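Local structure of peroxiredoxin (Akkermansia muciniphila, 6KHX) at the interface of chains A and B and the interface of chains A and C. The protein reduces peroxides as a typical 2-Cys peroxiredoxin, using a reactive peroxidatic cysteine, and assembles into a decamer. Numbering follows the deposited sequence. Chains: chain A/B/C, Peroxiredoxin.

Contacts 1, 2 and 3 are successive patches of the two-fold A–B interface, whereas contact 4 joins chain A to chain C. C-alpha centres lie about 12 Å apart for contacts 1 and 2, about 10 Å for contacts 2 and 3, which share B:Lys43, and about 20 Å for contacts 1 and 3. Residues 105, 107 and 133–135 recur in contacts 1 and 2 with the chains exchanged; helix 78-85 of chain A serves contacts 2 and 3. Contact 4 is about 26 to 34 Å from the others, so chain A uses separate surfaces for its two neighbours, as ring-forming peroxiredoxins require.

Contact 1: the interface of chains A and B. Residues chain A 107, 130, 132-135; chain B 105-106.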
ATOM      1  N   LYS A 107      -1.234  -0.534 -32.558  1.00 26.43           N
ATOM      2  CA  LYS A 107       0.163  -0.376 -32.159  1.00 26.67           C
ATOM      3  C   LYS A 107       0.635  -1.448 -31.181  1.00 28.65           C
ATOM      4  O   LYS A 107       1.776  -1.375 -30.690  1.00 22.88           O
ATOM      5  CB  LYS A 107       0.414   1.023 -31.576  1.00 28.48           C
ATOM      6  CG  LYS A 107      -0.131   2.163 -32.449  1.00 23.77           C
ATOM      7  CD  LYS A 107       0.229   3.519 -31.879  1.00 25.41           C
ATOM      8  CE  LYS A 107      -0.475   4.661 -32.608  1.00 28.67           C
ATOM      9  NZ  LYS A 107       0.053   4.925 -33.989  1.00 26.13           N
ATOM     10  N   VAL A 130       1.853  11.913 -24.757  1.00 65.36           N
ATOM     11  CA  VAL A 130       2.853  11.221 -25.560  1.00 61.17           C
ATOM     12  C   VAL A 130       3.816  12.228 -26.165  1.00 58.14           C
ATOM     13  O   VAL A 130       3.396  13.178 -26.836  1.00 60.23           O
ATOM     14  CB  VAL A 130       2.195  10.382 -26.674  1.00 50.91           C
ATOM     15  CG1 VAL A 130       3.254   9.834 -27.620  1.00 48.63           C
ATOM     16  CG2 VAL A 130       1.376   9.255 -26.072  1.00 51.82           C
ATOM     17  N   GLY A 132       6.577  12.722 -28.990  1.00 50.18           N
ATOM     18  CA  GLY A 132       6.927  12.114 -30.257  1.00 42.53           C
ATOM     19  C   GLY A 132       5.773  11.350 -30.882  1.00 43.41           C
ATOM     20  O   GLY A 132       4.614  11.427 -30.456  1.00 45.19           O
ATOM     21  N   GLU A 133       6.112  10.582 -31.913  1.00 36.80           N
ATOM     22  CA  GLU A 133       5.140   9.797 -32.662  1.00 35.93           C
ATOM     23  C   GLU A 133       5.283   8.319 -32.323  1.00 30.48           C
ATOM     24  O   GLU A 133       6.391   7.770 -32.360  1.00 30.31           O
ATOM     25  CB  GLU A 133       5.315  10.005 -34.166  1.00 30.16           C
ATOM     26  CG  GLU A 133       4.782  11.315 -34.683  1.00 29.76           C
ATOM     27  CD  GLU A 133       5.006  11.456 -36.174  1.00 35.85           C
ATOM     28  OE1 GLU A 133       6.179  11.503 -36.594  1.00 37.56           O
ATOM     29  OE2 GLU A 133       4.011  11.493 -36.927  1.00 38.51           O
ATOM     30  N   LEU A 134       4.156   7.678 -32.014  1.00 26.42           N
ATOM     31  CA  LEU A 134       4.099   6.239 -31.762  1.00 28.40           C
ATOM     32  C   LEU A 134       3.997   5.511 -33.103  1.00 27.10           C
ATOM     33  O   LEU A 134       2.940   5.029 -33.519  1.00 23.34           O
ATOM     34  CB  LEU A 134       2.922   5.907 -30.856  1.00 28.76           C
ATOM     35  CG  LEU A 134       2.897   6.561 -29.474  1.00 32.12           C
ATOM     36  CD1 LEU A 134       1.583   6.257 -28.786  1.00 29.21           C
ATOM     37  CD2 LEU A 134       4.065   6.080 -28.637  1.00 32.70           C
ATOM     38  N   ILE A 135       5.130   5.438 -33.795  1.00 23.91           N
ATOM     39  CA  ILE A 135       5.241   4.703 -35.043  1.00 25.30           C
ATOM     40  C   ILE A 135       6.443   3.776 -34.923  1.00 27.38           C
ATOM     41  O   ILE A 135       7.313   3.956 -34.067  1.00 24.20           O
ATOM     42  CB  ILE A 135       5.382   5.630 -36.274  1.00 25.31           C
ATOM     43  CG1 ILE A 135       6.624   6.517 -36.149  1.00 29.41           C
ATOM     44  CG2 ILE A 135       4.139   6.487 -36.437  1.00 25.18           C
ATOM     45  CD1 ILE A 135       6.763   7.527 -37.273  1.00 30.56           C
TER
ATOM     46  N   ILE B 105      -2.233  10.696 -34.770  1.00 27.27           N
ATOM     47  CA  ILE B 105      -1.446   9.490 -35.010  1.00 28.96           C
ATOM     48  C   ILE B 105      -1.194   8.719 -33.721  1.00 29.59           C
ATOM     49  O   ILE B 105      -0.954   7.506 -33.754  1.00 31.58           O
ATOM     50  CB  ILE B 105      -0.134   9.855 -35.728  1.00 29.16           C
ATOM     51  CG1 ILE B 105       0.528   8.591 -36.294  1.00 28.88           C
ATOM     52  CG2 ILE B 105       0.788  10.633 -34.791  1.00 27.43           C
ATOM     53  CD1 ILE B 105       1.468   8.848 -37.450  1.00 30.14           C
ATOM     54  N   ASN B 106      -1.223   9.396 -32.579  1.00 29.70           N
ATOM     55  CA  ASN B 106      -1.040   8.756 -31.283  1.00 28.75           C
ATOM     56  C   ASN B 106      -2.349   8.371 -30.613  1.00 29.97           C
ATOM     57  O   ASN B 106      -2.317   7.784 -29.528  1.00 33.05           O
ATOM     58  CB  ASN B 106      -0.250   9.676 -30.352  1.00 32.40           C
ATOM     59  CG  ASN B 106       1.166   9.873 -30.803  1.00 31.62           C
ATOM     60  OD1 ASN B 106       1.753   8.999 -31.440  1.00 32.49           O
ATOM     61  ND2 ASN B 106       1.728  11.030 -30.489  1.00 42.68           N
TER
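B:Ile105 and B:Asn106 dock against the 132–135 loop of chain A in a two-fold interface of the kind that joins dimers into the decameric ring of typical 2-Cys peroxiredoxins. The carboxamide of B:Asn106 reads the chain A backbone with both ends, much as a neighbouring strand would. Its ND2 donates to the carbonyl A:Gly132 O at 2.9 Å, lying in that carbonyl's plane, while its OD1 accepts from the amide A:Leu134 N at 2.8 Å. The second bond is fairly straight, 166° at the hydrogen, although the donor is tilted from the carbonyl plane of the asparagine. With one bond at each end the amide cannot flip without losing both. A:Val130 CG1 packs 3.8 Å from B:Asn106 CG, and the A:Leu134 side chain crosses the asparagine at about a right angle, packing apolar surface against the amide.

Beside it, the ammonium of A:Lys107 ties the two backbones together. A:Lys107 NZ donates to B:Ile105 O at 2.8 Å, nearly along the C=O axis, and also to A:Leu134 O of its own chain at 2.9 Å. The lysine runs extended through its middle and bends at its last torsion (chi4 -72°), which turns NZ toward both carbonyls. B:Ile105 has CG1 anti to the backbone N (chi1 -166°), sending CD1 toward A:Ile135 CG2 at 3.7 Å, while its CG2 branch lies across the aliphatic stem of A:Glu133.

Contact 2: the interface of chains A and B. Residues chain A 77-78, 105; chain B 43, 76, 107, 133-135.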
ATOM      1  N   SER A  77      -3.499   1.874 -41.129  1.00 29.31           N
ATOM      2  CA  SER A  77      -4.640   0.994 -41.319  1.00 30.68           C
ATOM      3  C   SER A  77      -4.438   0.116 -42.553  1.00 34.43           C
ATOM      4  O   SER A  77      -3.590   0.383 -43.411  1.00 26.91           O
ATOM      5  CB  SER A  77      -5.932   1.791 -41.480  1.00 31.61           C
ATOM      6  OG  SER A  77      -6.109   2.182 -42.834  1.00 33.20           O
ATOM      7  N   GLU A  78      -5.243  -0.948 -42.636  1.00 33.41           N
ATOM      8  CA  GLU A  78      -5.192  -1.816 -43.807  1.00 32.16           C
ATOM      9  C   GLU A  78      -5.665  -1.088 -45.062  1.00 35.85           C
ATOM     10  O   GLU A  78      -5.195  -1.397 -46.164  1.00 30.92           O
ATOM     11  CB  GLU A  78      -6.020  -3.084 -43.562  1.00 31.65           C
ATOM     12  CG  GLU A  78      -7.524  -2.862 -43.529  1.00 33.90           C
ATOM     13  CD  GLU A  78      -8.023  -2.307 -42.211  1.00 34.72           C
ATOM     14  OE1 GLU A  78      -7.204  -1.819 -41.405  1.00 35.58           O
ATOM     15  OE2 GLU A  78      -9.246  -2.340 -41.991  1.00 34.66           O
ATOM     16  N   ILE A 105      -2.879  -1.508 -36.371  1.00 27.65           N
ATOM     17  CA  ILE A 105      -3.669  -0.301 -36.175  1.00 26.27           C
ATOM     18  C   ILE A 105      -3.785   0.074 -34.701  1.00 31.28           C
ATOM     19  O   ILE A 105      -4.036   1.242 -34.386  1.00 33.20           O
ATOM     20  CB  ILE A 105      -5.056  -0.465 -36.817  1.00 25.85           C
ATOM     21  CG1 ILE A 105      -5.725   0.899 -36.993  1.00 25.41           C
ATOM     22  CG2 ILE A 105      -5.927  -1.375 -35.965  1.00 22.85           C
ATOM     23  CD1 ILE A 105      -6.795   0.922 -38.061  1.00 26.89           C
TER
ATOM     24  N   LYS B  43     -11.511   6.010 -40.581  1.00 30.32           N
ATOM     25  CA  LYS B  43     -10.441   5.526 -41.451  1.00 32.69           C
ATOM     26  C   LYS B  43     -10.386   6.297 -42.762  1.00 36.48           C
ATOM     27  O   LYS B  43     -11.419   6.532 -43.395  1.00 37.74           O
ATOM     28  CB  LYS B  43     -10.619   4.037 -41.761  1.00 28.92           C
ATOM     29  CG  LYS B  43     -10.029   3.102 -40.743  1.00 33.27           C
ATOM     30  CD  LYS B  43     -10.309   1.666 -41.113  1.00 31.86           C
ATOM     31  CE  LYS B  43     -10.136   0.764 -39.917  1.00 32.45           C
ATOM     32  NZ  LYS B  43     -10.595  -0.613 -40.218  1.00 30.65           N
ATOM     33  N   ASP B  76      -5.383   8.267 -38.590  1.00 32.45           N
ATOM     34  CA  ASP B  76      -4.444   7.939 -39.654  1.00 32.37           C
ATOM     35  C   ASP B  76      -3.329   8.981 -39.697  1.00 29.67           C
ATOM     36  O   ASP B  76      -3.464  10.094 -39.183  1.00 29.74           O
ATOM     37  CB  ASP B  76      -5.157   7.883 -41.008  1.00 28.88           C
ATOM     38  CG  ASP B  76      -6.297   6.886 -41.028  1.00 29.57           C
ATOM     39  OD1 ASP B  76      -6.035   5.665 -40.955  1.00 32.80           O
ATOM     40  OD2 ASP B  76      -7.460   7.326 -41.116  1.00 28.53           O
ATOM     41  N   LYS B 107      -3.489   8.704 -31.215  1.00 28.08           N
ATOM     42  CA  LYS B 107      -4.827   8.434 -30.693  1.00 28.63           C
ATOM     43  C   LYS B 107      -5.135   9.192 -29.404  1.00 28.23           C
ATOM     44  O   LYS B 107      -6.160   8.914 -28.765  1.00 29.19           O
ATOM     45  CB  LYS B 107      -5.058   6.933 -30.466  1.00 31.98           C
ATOM     46  CG  LYS B 107      -4.652   6.036 -31.643  1.00 29.55           C
ATOM     47  CD  LYS B 107      -5.032   4.582 -31.384  1.00 29.49           C
ATOM     48  CE  LYS B 107      -4.425   3.635 -32.417  1.00 27.29           C
ATOM     49  NZ  LYS B 107      -5.033   3.744 -33.777  1.00 27.79           N
ATOM     50  N   GLU B 133     -10.844  -2.226 -32.650  1.00 38.06           N
ATOM     51  CA  GLU B 133      -9.904  -1.291 -33.254  1.00 41.19           C
ATOM     52  C   GLU B 133      -9.929   0.037 -32.512  1.00 36.82           C
ATOM     53  O   GLU B 133     -11.004   0.594 -32.260  1.00 30.63           O
ATOM     54  CB  GLU B 133     -10.219  -1.066 -34.736  1.00 37.39           C
ATOM     55  CG  GLU B 133      -9.810  -2.213 -35.642  1.00 32.14           C
ATOM     56  CD  GLU B 133     -10.101  -1.923 -37.101  1.00 34.17           C
ATOM     57  OE1 GLU B 133     -11.287  -1.768 -37.456  1.00 30.88           O
ATOM     58  OE2 GLU B 133      -9.133  -1.834 -37.891  1.00 35.92           O
ATOM     59  N   LEU B 134      -8.740   0.546 -32.180  1.00 31.25           N
ATOM     60  CA  LEU B 134      -8.604   1.874 -31.581  1.00 31.02           C
ATOM     61  C   LEU B 134      -8.645   2.912 -32.705  1.00 31.44           C
ATOM     62  O   LEU B 134      -7.629   3.459 -33.143  1.00 29.67           O
ATOM     63  CB  LEU B 134      -7.322   1.970 -30.759  1.00 32.58           C
ATOM     64  CG  LEU B 134      -7.158   1.024 -29.567  1.00 33.21           C
ATOM     65  CD1 LEU B 134      -5.762   1.131 -28.975  1.00 29.98           C
ATOM     66  CD2 LEU B 134      -8.205   1.324 -28.509  1.00 29.56           C
ATOM     67  N   ILE B 135      -9.858   3.166 -33.196  1.00 26.97           N
ATOM     68  CA  ILE B 135     -10.124   4.191 -34.194  1.00 24.18           C
ATOM     69  C   ILE B 135     -11.278   5.044 -33.683  1.00 26.78           C
ATOM     70  O   ILE B 135     -12.012   4.655 -32.773  1.00 26.98           O
ATOM     71  CB  ILE B 135     -10.462   3.595 -35.580  1.00 28.57           C
ATOM     72  CG1 ILE B 135     -11.688   2.681 -35.479  1.00 33.40           C
ATOM     73  CG2 ILE B 135      -9.282   2.834 -36.140  1.00 26.80           C
ATOM     74  CD1 ILE B 135     -12.026   1.957 -36.755  1.00 33.48           C
TER
HETATM   75  O   HOH W   1      -3.744   4.829 -41.246  1.00 31.71           O
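The carboxylates of A:Glu78 and B:Glu133 come from opposite directions, their planes 37° apart, with the ammonium of B:Lys43 bonded to both from one side. Both oxygens of B:Glu133 turn their syn lone pairs to NZ, so the lysine sits at the oxygen-bearing edge of that group; B:Lys43 NZ lies 3.0 Å from B:Glu133 OE2. A:Glu78 OE2 is also met on its syn side, but 19° out of plane, in a salt bridge of 2.8 Å to B:Lys43 NZ. This bridge belongs to the two-fold peroxiredoxin interface that links dimers in the decamer. A:Glu78 bends at chi2 (-79°), which brings its carboxylate round to the lysine from the start of helix 78-85.

The extended B:Lys43 chain also lays its CE against A:Ile105 CD1 at 3.8 Å. That methyl meets B:Ile135 CG2 as well, and B:Glu133 crosses the isoleucine at about a right angle. A:Glu78 OE1 and B:Glu133 OE2 are 4.0 Å apart, a like-charge pair that the ammonium beside them probably offsets. Shortening B:Lys43 to an alanine would probably leave these two carboxylates without their shared cation and strip one wall from A:Ile105 CD1. At the backbone end of the isoleucine, B:Lys107 NZ bonds A:Ile105 O and B:Leu134 O, as its chain A counterpart does in the twin patch. Further along, a water links the chains, 3.0 Å from the backbone A:Ser77 N and also bonded to the carboxylate oxygen B:Asp76 OD1.

Contact 3: the interface of chains A and B. Residues chain A 79, 82; chain B 43-47.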
ATOM      1  N   PHE A  79      -6.545  -0.087 -44.919  1.00 32.75           N
ATOM      2  CA  PHE A  79      -6.987   0.663 -46.092  1.00 31.40           C
ATOM      3  C   PHE A  79      -5.899   1.601 -46.610  1.00 32.98           C
ATOM      4  O   PHE A  79      -5.826   1.843 -47.819  1.00 37.16           O
ATOM      5  CB  PHE A  79      -8.256   1.471 -45.807  1.00 31.85           C
ATOM      6  CG  PHE A  79      -9.510   0.641 -45.711  1.00 38.78           C
ATOM      7  CD1 PHE A  79      -9.638  -0.356 -44.755  1.00 38.29           C
ATOM      8  CD2 PHE A  79     -10.532   0.808 -46.636  1.00 38.84           C
ATOM      9  CE1 PHE A  79     -10.794  -1.122 -44.678  1.00 34.57           C
ATOM     10  CE2 PHE A  79     -11.684   0.038 -46.573  1.00 37.23           C
ATOM     11  CZ  PHE A  79     -11.813  -0.930 -45.592  1.00 31.35           C
ATOM     12  N   TRP A  82      -3.795  -0.722 -48.597  1.00 31.10           N
ATOM     13  CA  TRP A  82      -4.460  -1.046 -49.852  1.00 32.26           C
ATOM     14  C   TRP A  82      -4.350   0.105 -50.846  1.00 37.97           C
ATOM     15  O   TRP A  82      -4.014  -0.106 -52.018  1.00 37.00           O
ATOM     16  CB  TRP A  82      -5.922  -1.411 -49.583  1.00 32.47           C
ATOM     17  CG  TRP A  82      -6.770  -1.431 -50.821  1.00 38.31           C
ATOM     18  CD1 TRP A  82      -6.920  -2.471 -51.694  1.00 35.74           C
ATOM     19  CD2 TRP A  82      -7.602  -0.373 -51.310  1.00 33.87           C
ATOM     20  NE1 TRP A  82      -7.778  -2.118 -52.704  1.00 40.13           N
ATOM     21  CE2 TRP A  82      -8.215  -0.837 -52.492  1.00 36.64           C
ATOM     22  CE3 TRP A  82      -7.887   0.922 -50.867  1.00 31.87           C
ATOM     23  CZ2 TRP A  82      -9.093  -0.050 -53.240  1.00 32.79           C
ATOM     24  CZ3 TRP A  82      -8.765   1.703 -51.609  1.00 36.77           C
ATOM     25  CH2 TRP A  82      -9.356   1.212 -52.785  1.00 35.05           C
TER
ATOM     26  N   LYS B  43     -11.511   6.010 -40.581  1.00 30.32           N
ATOM     27  CA  LYS B  43     -10.441   5.526 -41.451  1.00 32.69           C
ATOM     28  C   LYS B  43     -10.386   6.297 -42.762  1.00 36.48           C
ATOM     29  O   LYS B  43     -11.419   6.532 -43.395  1.00 37.74           O
ATOM     30  CB  LYS B  43     -10.619   4.037 -41.761  1.00 28.92           C
ATOM     31  CG  LYS B  43     -10.029   3.102 -40.743  1.00 33.27           C
ATOM     32  CD  LYS B  43     -10.309   1.666 -41.113  1.00 31.86           C
ATOM     33  CE  LYS B  43     -10.136   0.764 -39.917  1.00 32.45           C
ATOM     34  NZ  LYS B  43     -10.595  -0.613 -40.218  1.00 30.65           N
ATOM     35  N   ASP B  44      -9.177   6.684 -43.164  1.00 30.90           N
ATOM     36  CA  ASP B  44      -8.964   7.160 -44.524  1.00 35.06           C
ATOM     37  C   ASP B  44      -9.246   6.053 -45.541  1.00 40.44           C
ATOM     38  O   ASP B  44      -9.101   4.857 -45.259  1.00 30.86           O
ATOM     39  CB  ASP B  44      -7.531   7.668 -44.708  1.00 32.19           C
ATOM     40  CG  ASP B  44      -7.292   9.019 -44.061  1.00 32.74           C
ATOM     41  OD1 ASP B  44      -8.234   9.600 -43.476  1.00 28.55           O
ATOM     42  OD2 ASP B  44      -6.151   9.515 -44.175  1.00 31.84           O
ATOM     43  N   PHE B  45      -9.646   6.473 -46.745  1.00 34.52           N
ATOM     44  CA  PHE B  45      -9.868   5.578 -47.876  1.00 31.40           C
ATOM     45  C   PHE B  45     -11.029   4.613 -47.646  1.00 35.85           C
ATOM     46  O   PHE B  45     -11.021   3.489 -48.152  1.00 31.13           O
ATOM     47  CB  PHE B  45      -8.603   4.789 -48.227  1.00 29.90           C
ATOM     48  CG  PHE B  45      -7.414   5.648 -48.547  1.00 37.13           C
ATOM     49  CD1 PHE B  45      -7.311   6.284 -49.779  1.00 33.87           C
ATOM     50  CD2 PHE B  45      -6.370   5.775 -47.643  1.00 33.35           C
ATOM     51  CE1 PHE B  45      -6.207   7.059 -50.090  1.00 35.52           C
ATOM     52  CE2 PHE B  45      -5.259   6.548 -47.951  1.00 35.86           C
ATOM     53  CZ  PHE B  45      -5.176   7.189 -49.179  1.00 33.37           C
ATOM     54  N   THR B  46     -12.040   5.021 -46.885  1.00 27.94           N
ATOM     55  CA  THR B  46     -13.203   4.161 -46.726  1.00 34.36           C
ATOM     56  C   THR B  46     -14.425   4.766 -47.410  1.00 38.09           C
ATOM     57  O   THR B  46     -14.310   5.335 -48.501  1.00 39.23           O
ATOM     58  CB  THR B  46     -13.472   3.877 -45.249  1.00 34.87           C
ATOM     59  OG1 THR B  46     -13.433   5.102 -44.512  1.00 34.72           O
ATOM     60  CG2 THR B  46     -12.416   2.935 -44.705  1.00 28.96           C
ATOM     61  N   PHE B  47     -15.592   4.670 -46.771  1.00 33.59           N
ATOM     62  CA  PHE B  47     -16.866   4.790 -47.471  1.00 31.18           C
ATOM     63  C   PHE B  47     -17.664   6.017 -47.031  1.00 36.01           C
ATOM     64  O   PHE B  47     -17.820   6.949 -47.821  1.00 41.85           O
ATOM     65  CB  PHE B  47     -17.653   3.489 -47.279  1.00 31.24           C
ATOM     66  CG  PHE B  47     -16.784   2.243 -47.351  1.00 34.00           C
ATOM     67  CD1 PHE B  47     -15.874   2.066 -48.388  1.00 29.98           C
ATOM     68  CD2 PHE B  47     -16.868   1.262 -46.378  1.00 28.09           C
ATOM     69  CE1 PHE B  47     -15.067   0.944 -48.443  1.00 26.48           C
ATOM     70  CE2 PHE B  47     -16.071   0.130 -46.438  1.00 26.80           C
ATOM     71  CZ  PHE B  47     -15.172  -0.027 -47.472  1.00 28.91           C
TER
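A:Phe79, on helix 78-85, pushes its side chain into the B:Lys43 to B:Phe47 loop, the segment that leads into helix 48-58 with the peroxidatic cysteine of the peroxiredoxin active site. At the start of the side chain, A:Phe79 CB lies 3.5 Å from the backbone carbonyl oxygen B:Asp44 O and near the B:Phe45 side chain. Its first torsion places CG beside the backbone N (chi1 -74°), directing the ring into the loop. Beyond CG, A:Phe79 CD1 points toward B:Lys43 CD, 4.2 Å away, and CD2 meets the B:Thr46 methyl. This methyl, B:Thr46 CG2, rests over one face, 3.7 Å from the ring centroid and displaced toward the CD2–CE2 rim, a CH-pi contact. B:Thr46 OG1 donates to B:Lys43 O at 2.7 Å from above the carbonyl plane, a bond within the loop that helps to fix the methyl on the ring. Without the ring, as with an alanine at A:Phe79, B:Thr46 CG2 and B:Phe47 would probably lose the surface they lean on, leaving the loop less firmly braced. At the outer end, the two phenyl rings are turned about 70° apart, with B:Phe47 CZ 3.6 Å from A:Phe79 CE2 and 4.0 Å from A:Phe79 CZ.

Contact 4: the interface of chains A and C. Residues chain A 153, 161-162, 165; chain C 153, 162, 165, 168.
Two copies of Glu165 cross obliquely over each other at the two-fold axis of the A–C interface, the peroxiredoxin dimer contact in which strands 149-155 meet antiparallel and extend the sheet across the subunits. The CG methylenes touch, A:Glu165 CG to C:Glu165 CG at 3.7 Å, while the carboxylate planes are turned 40° apart. Each chain bends at chi2 (57° in A:Glu165), which swings its carboxylate over the opposite Ser162. A:Glu165 OE1 thus approaches C:Ser162 OG at 3.4 Å, a weak hydrogen bond, and a water bridges A:Glu165 OE2 to the backbone C:Ser162 N.

Ser162 also caps helix 163-179 in each subunit, its OG accepting from the backbone N of Glu165, so the serine helps to position the same glutamate that crosses the interface. C:Arg168 holds its own chain's C:Glu165 through two nitrogens, one to each carboxylate oxygen: NE reaches OE1, and NH2 lies 3.3 Å from OE2, on its syn lone pair. This pairing probably eases the approach of the two OE1 atoms of A:Glu165 and C:Glu165, 4.4 Å apart. One guanidinium face of C:Arg168 receives A:Ser162 CA near its rim. On the strands, the leucines meet at a slant, with A:Leu153 CD1 and C:Leu153 CD1 4.0 Å apart across the bridge.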
ATOM      1  N   LEU A 153      17.130  -6.613 -35.749  1.00 32.57           N
ATOM      2  CA  LEU A 153      17.832  -5.436 -36.224  1.00 31.19           C
ATOM      3  C   LEU A 153      16.843  -4.282 -36.223  1.00 35.09           C
ATOM      4  O   LEU A 153      15.682  -4.453 -36.607  1.00 28.49           O
ATOM      5  CB  LEU A 153      18.404  -5.707 -37.620  1.00 35.76           C
ATOM      6  CG  LEU A 153      18.883  -4.632 -38.586  1.00 36.07           C
ATOM      7  CD1 LEU A 153      19.865  -5.270 -39.544  1.00 34.95           C
ATOM      8  CD2 LEU A 153      17.705  -4.056 -39.356  1.00 31.28           C
ATOM      9  N   ARG A 161      17.281  -0.593 -44.894  1.00 38.20           N
ATOM     10  CA  ARG A 161      17.871  -1.879 -44.557  1.00 35.15           C
ATOM     11  C   ARG A 161      18.519  -2.507 -45.792  1.00 36.85           C
ATOM     12  O   ARG A 161      18.595  -1.899 -46.861  1.00 40.26           O
ATOM     13  CB  ARG A 161      16.809  -2.775 -43.927  1.00 33.67           C
ATOM     14  CG  ARG A 161      16.491  -2.367 -42.506  1.00 28.75           C
ATOM     15  CD  ARG A 161      15.135  -2.840 -42.033  1.00 26.03           C
ATOM     16  NE  ARG A 161      14.059  -2.030 -42.591  1.00 25.05           N
ATOM     17  CZ  ARG A 161      12.805  -2.058 -42.148  1.00 30.46           C
ATOM     18  NH1 ARG A 161      12.477  -2.840 -41.123  1.00 26.64           N
ATOM     19  NH2 ARG A 161      11.878  -1.298 -42.719  1.00 26.07           N
ATOM     20  N   SER A 162      19.004  -3.735 -45.652  1.00 39.36           N
ATOM     21  CA  SER A 162      19.742  -4.411 -46.712  1.00 38.41           C
ATOM     22  C   SER A 162      19.186  -5.818 -46.878  1.00 36.52           C
ATOM     23  O   SER A 162      19.174  -6.601 -45.921  1.00 34.14           O
ATOM     24  CB  SER A 162      21.239  -4.449 -46.392  1.00 39.07           C
ATOM     25  OG  SER A 162      21.879  -5.541 -47.021  1.00 43.34           O
ATOM     26  N   GLU A 165      21.927  -8.653 -46.283  1.00 41.99           N
ATOM     27  CA  GLU A 165      22.193  -9.058 -44.905  1.00 41.26           C
ATOM     28  C   GLU A 165      21.105  -9.993 -44.385  1.00 36.55           C
ATOM     29  O   GLU A 165      21.395 -10.949 -43.653  1.00 38.59           O
ATOM     30  CB  GLU A 165      22.335  -7.824 -44.011  1.00 39.95           C
ATOM     31  CG  GLU A 165      22.715  -8.127 -42.560  1.00 48.65           C
ATOM     32  CD  GLU A 165      24.019  -8.918 -42.415  1.00 53.40           C
ATOM     33  OE1 GLU A 165      24.908  -8.802 -43.292  1.00 46.67           O
ATOM     34  OE2 GLU A 165      24.157  -9.640 -41.401  1.00 47.40           O
TER
ATOM     35  N   LEU C 153      21.520  -4.212 -33.602  1.00 32.34           N
ATOM     36  CA  LEU C 153      21.396  -5.536 -34.193  1.00 29.73           C
ATOM     37  C   LEU C 153      21.807  -6.554 -33.142  1.00 30.47           C
ATOM     38  O   LEU C 153      22.832  -6.372 -32.475  1.00 29.25           O
ATOM     39  CB  LEU C 153      22.294  -5.639 -35.434  1.00 26.86           C
ATOM     40  CG  LEU C 153      22.681  -6.949 -36.118  1.00 33.50           C
ATOM     41  CD1 LEU C 153      23.089  -6.643 -37.548  1.00 33.97           C
ATOM     42  CD2 LEU C 153      23.819  -7.668 -35.408  1.00 28.71           C
ATOM     43  N   SER C 162      28.439  -9.404 -39.549  1.00 40.43           N
ATOM     44  CA  SER C 162      29.011  -9.050 -40.840  1.00 39.59           C
ATOM     45  C   SER C 162      29.588  -7.648 -40.755  1.00 39.23           C
ATOM     46  O   SER C 162      28.863  -6.693 -40.461  1.00 47.02           O
ATOM     47  CB  SER C 162      27.946  -9.126 -41.939  1.00 41.07           C
ATOM     48  OG  SER C 162      28.247  -8.248 -43.009  1.00 44.99           O
ATOM     49  N   GLU C 165      27.925  -5.087 -43.351  1.00 43.22           N
ATOM     50  CA  GLU C 165      26.687  -4.420 -42.951  1.00 41.69           C
ATOM     51  C   GLU C 165      26.958  -3.290 -41.961  1.00 41.31           C
ATOM     52  O   GLU C 165      26.311  -2.237 -42.021  1.00 39.97           O
ATOM     53  CB  GLU C 165      25.706  -5.434 -42.361  1.00 48.87           C
ATOM     54  CG  GLU C 165      24.324  -4.868 -41.986  1.00 51.24           C
ATOM     55  CD  GLU C 165      23.586  -4.214 -43.154  1.00 51.85           C
ATOM     56  OE1 GLU C 165      23.806  -4.616 -44.320  1.00 51.40           O
ATOM     57  OE2 GLU C 165      22.768  -3.303 -42.898  1.00 47.80           O
ATOM     58  N   ARG C 168      28.301  -0.480 -43.992  1.00 33.47           N
ATOM     59  CA  ARG C 168      27.241   0.080 -44.825  1.00 32.48           C
ATOM     60  C   ARG C 168      26.341   0.998 -44.014  1.00 34.08           C
ATOM     61  O   ARG C 168      25.969   2.083 -44.474  1.00 34.14           O
ATOM     62  CB  ARG C 168      26.414  -1.039 -45.456  1.00 30.26           C
ATOM     63  CG  ARG C 168      25.467  -0.561 -46.538  1.00 34.49           C
ATOM     64  CD  ARG C 168      24.461  -1.626 -46.923  1.00 34.40           C
ATOM     65  NE  ARG C 168      23.402  -1.765 -45.928  1.00 38.14           N
ATOM     66  CZ  ARG C 168      22.287  -1.037 -45.922  1.00 36.05           C
ATOM     67  NH1 ARG C 168      22.090  -0.126 -46.863  1.00 38.08           N
ATOM     68  NH2 ARG C 168      21.366  -1.220 -44.981  1.00 29.95           N
TER
HETATM   69  O   HOH W   2      25.869  -8.504 -38.936  1.00 43.55           O